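Local structure of thioesterase domain-containing protein (Pseudomonas aeruginosa, 3F1T) at residues Val72-Asp77 / Asn112-Arg117. The protein probably acts as a hot-dog-fold acyl-CoA thioesterase, perhaps hydrolysing 1,4-dihydroxy-2-naphthoyl-CoA. Numbering follows the deposited sequence.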
loop_
_atom_site.group_PDB
_atom_site.type_symbol
_atom_site.label_atom_id
_atom_site.label_comp_id
_atom_site.label_asym_id
_atom_site.label_seq_id
_atom_site.Cartn_x
_atom_site.Cartn_y
_atom_site.Cartn_z
ATOM N N VAL B 72 -4.377 -18.069 12.332
ATOM C CA VAL B 72 -4.604 -19.283 13.112
ATOM C C VAL B 72 -3.405 -20.199 12.947
ATOM O O VAL B 72 -3.103 -21.014 13.825
ATOM C CB VAL B 72 -5.906 -20.045 12.728
ATOM C CG1 VAL B 72 -7.142 -19.158 12.878
ATOM C CG2 VAL B 72 -5.815 -20.648 11.315
ATOM N N CYS B 73 -2.663 -19.993 11.868
ATOM C CA CYS B 73 -1.579 -20.894 11.532
ATOM C C CYS B 73 -0.416 -20.688 12.465
ATOM O O CYS B 73 0.507 -21.490 12.474
ATOM C CB CYS B 73 -1.116 -20.690 10.095
ATOM S SG CYS B 73 -2.402 -21.035 8.878
ATOM N N VAL B 74 -0.377 -19.537 13.135
ATOM C CA VAL B 74 0.761 -19.222 13.990
ATOM C C VAL B 74 0.419 -19.009 15.454
ATOM O O VAL B 74 1.313 -18.860 16.274
ATOM C CB VAL B 74 1.565 -18.012 13.484
ATOM C CG1 VAL B 74 2.226 -18.337 12.154
ATOM C CG2 VAL B 74 0.678 -16.768 13.389
ATOM N N LEU B 75 -0.856 -18.829 15.755
ATOM C CA LEU B 75 -1.257 -18.560 17.122
ATOM C C LEU B 75 -1.592 -19.852 17.833
ATOM O O LEU B 75 -2.202 -20.747 17.246
ATOM C CB LEU B 75 -2.441 -17.603 17.157
ATOM C CG LEU B 75 -2.112 -16.219 16.603
ATOM C CD1 LEU B 75 -3.305 -15.296 16.716
ATOM C CD2 LEU B 75 -0.907 -15.641 17.347
ATOM N N PRO B 76 -1.101 -19.995 19.073
ATOM C CA PRO B 76 -1.417 -21.160 19.889
ATOM C C PRO B 76 -2.887 -21.204 20.303
ATOM O O PRO B 76 -3.515 -22.262 20.250
ATOM C CB PRO B 76 -0.497 -21.006 21.111
ATOM C CG PRO B 76 -0.110 -19.553 21.139
ATOM C CD PRO B 76 -0.089 -19.124 19.699
ATOM N N ASP B 77 -3.469 -20.047 20.585
ATOM C CA ASP B 77 -4.866 -20.002 20.990
ATOM C C ASP B 77 -5.745 -19.369 19.929
ATOM O O ASP B 77 -5.287 -18.553 19.143
ATOM C CB ASP B 77 -5.005 -19.251 22.307
ATOM C CG ASP B 77 -4.061 -19.767 23.354
ATOM O OD1 ASP B 77 -4.169 -20.968 23.701
ATOM O OD2 ASP B 77 -3.107 -19.031 23.701
ATOM N N ASN B 112 2.744 -8.384 19.253
ATOM C CA ASN B 112 1.387 -7.851 19.070
ATOM C C ASN B 112 0.907 -7.683 17.627
ATOM O O ASN B 112 -0.233 -7.287 17.389
ATOM C CB ASN B 112 1.195 -6.556 19.859
ATOM C CG ASN B 112 1.185 -6.788 21.363
ATOM O OD1 ASN B 112 0.248 -7.385 21.899
ATOM N ND2 ASN B 112 2.284 -6.451 22.026
ATOM N N VAL B 113 1.743 -8.047 16.661
ATOM C CA VAL B 113 1.388 -7.866 15.260
ATOM C C VAL B 113 1.763 -9.108 14.463
ATOM O O VAL B 113 2.792 -9.737 14.726
ATOM C CB VAL B 113 2.106 -6.644 14.652
ATOM C CG1 VAL B 113 1.560 -6.348 13.262
ATOM C CG2 VAL B 113 1.980 -5.431 15.557
ATOM N N ILE B 114 0.871 -9.524 13.570
ATOM C CA ILE B 114 1.169 -10.586 12.601
ATOM C C ILE B 114 1.065 -10.050 11.193
ATOM O O ILE B 114 0.204 -9.223 10.909
ATOM C CB ILE B 114 0.197 -11.764 12.732
ATOM C CG1 ILE B 114 0.232 -12.295 14.170
ATOM C CG2 ILE B 114 0.547 -12.858 11.723
ATOM C CD1 ILE B 114 -0.678 -13.465 14.419
ATOM N N PHE B 115 2.094 -10.339 10.406
ATOM C CA PHE B 115 2.198 -9.886 9.025
ATOM C C PHE B 115 2.022 -11.082 8.095
ATOM O O PHE B 115 2.617 -12.141 8.299
ATOM C CB PHE B 115 3.580 -9.273 8.767
ATOM C CG PHE B 115 3.850 -8.012 9.556
ATOM C CD1 PHE B 115 4.316 -8.078 10.863
ATOM C CD2 PHE B 115 3.631 -6.762 8.991
ATOM C CE1 PHE B 115 4.580 -6.926 11.582
ATOM C CE2 PHE B 115 3.903 -5.601 9.705
ATOM C CZ PHE B 115 4.383 -5.693 11.005
ATOM N N THR B 116 1.243 -10.891 7.040
ATOM C CA THR B 116 0.836 -12.014 6.243
ATOM C C THR B 116 0.752 -11.623 4.768
ATOM O O THR B 116 0.531 -10.468 4.440
ATOM C CB THR B 116 -0.490 -12.614 6.749
ATOM O OG1 THR B 116 -0.690 -13.899 6.141
ATOM C CG2 THR B 116 -1.647 -11.724 6.428
ATOM N N ARG B 117 1.122 -12.555 3.905
ATOM C CA ARG B 117 1.110 -12.318 2.484
ATOM C C ARG B 117 0.326 -13.445 1.823
ATOM O O ARG B 117 0.465 -14.610 2.201
ATOM C CB ARG B 117 2.547 -12.295 1.973
ATOM C CG ARG B 117 2.677 -11.881 0.528
ATOM C CD ARG B 117 4.134 -11.565 0.157
ATOM N NE ARG B 117 4.213 -11.091 -1.221
ATOM C CZ ARG B 117 4.527 -11.866 -2.261
ATOM N NH1 ARG B 117 5.038 -13.083 -2.057
ATOM N NH2 ARG B 117 4.459 -11.372 -3.499
#
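No flat group takes part where Val74 and Leu75 meet Ile114: all three side chains are branched and aliphatic. The nearby ring, that of Phe115, belongs to the next residue along the strand and lies well away from loop 72-77, packing on Leu84 of the second subunit and making a cation-pi contact with Arg108.

Everything that touches across the contact converges on one methyl, Ile114 CD1. The isoleucine places it by staying extended: CG1 stands anti to the carbonyl carbon (chi1 -56°), and with chi2 at 180° CD1 becomes the far end of a straight arm directed at the loop. Val74 answers with a single branch, its CG2 lying 3.7 Å from Ile114 CD1. Leu75 offers its whole fork. Its CD2 is 3.7 Å from Ile114 CD1, and on the same methyl its CG and CD1 close in at 3.8 and 3.9 Å. In Leu75 the first torsion, -64°, swings CG to the side of the backbone N, and this carries the fork to the isoleucine although the CB does not point straight at the strand. Both pairs therefore meet tip to tip, by van der Waals contact alone. The backbones stay apart, 8.8 Å between Val74 CA and Ile114 CA, and no hydrogen bond joins the segments; the buried surface is a modest 108 Å².

Cys106 of the adjacent strand 100-109 touches both Val74 and Ile114, and Arg138 touches both Leu75 and Ile114. Arg9 of helix 4-15 hydrogen-bonds the carbonyl oxygens of Leu75 and Pro76, tying down the loop.

The loop is the one that leaves helix 56-70 for strand 83-90, here laid over the start of strand 113-121. This belongs to the hot-dog fold, in which an antiparallel sheet wraps around a long helix.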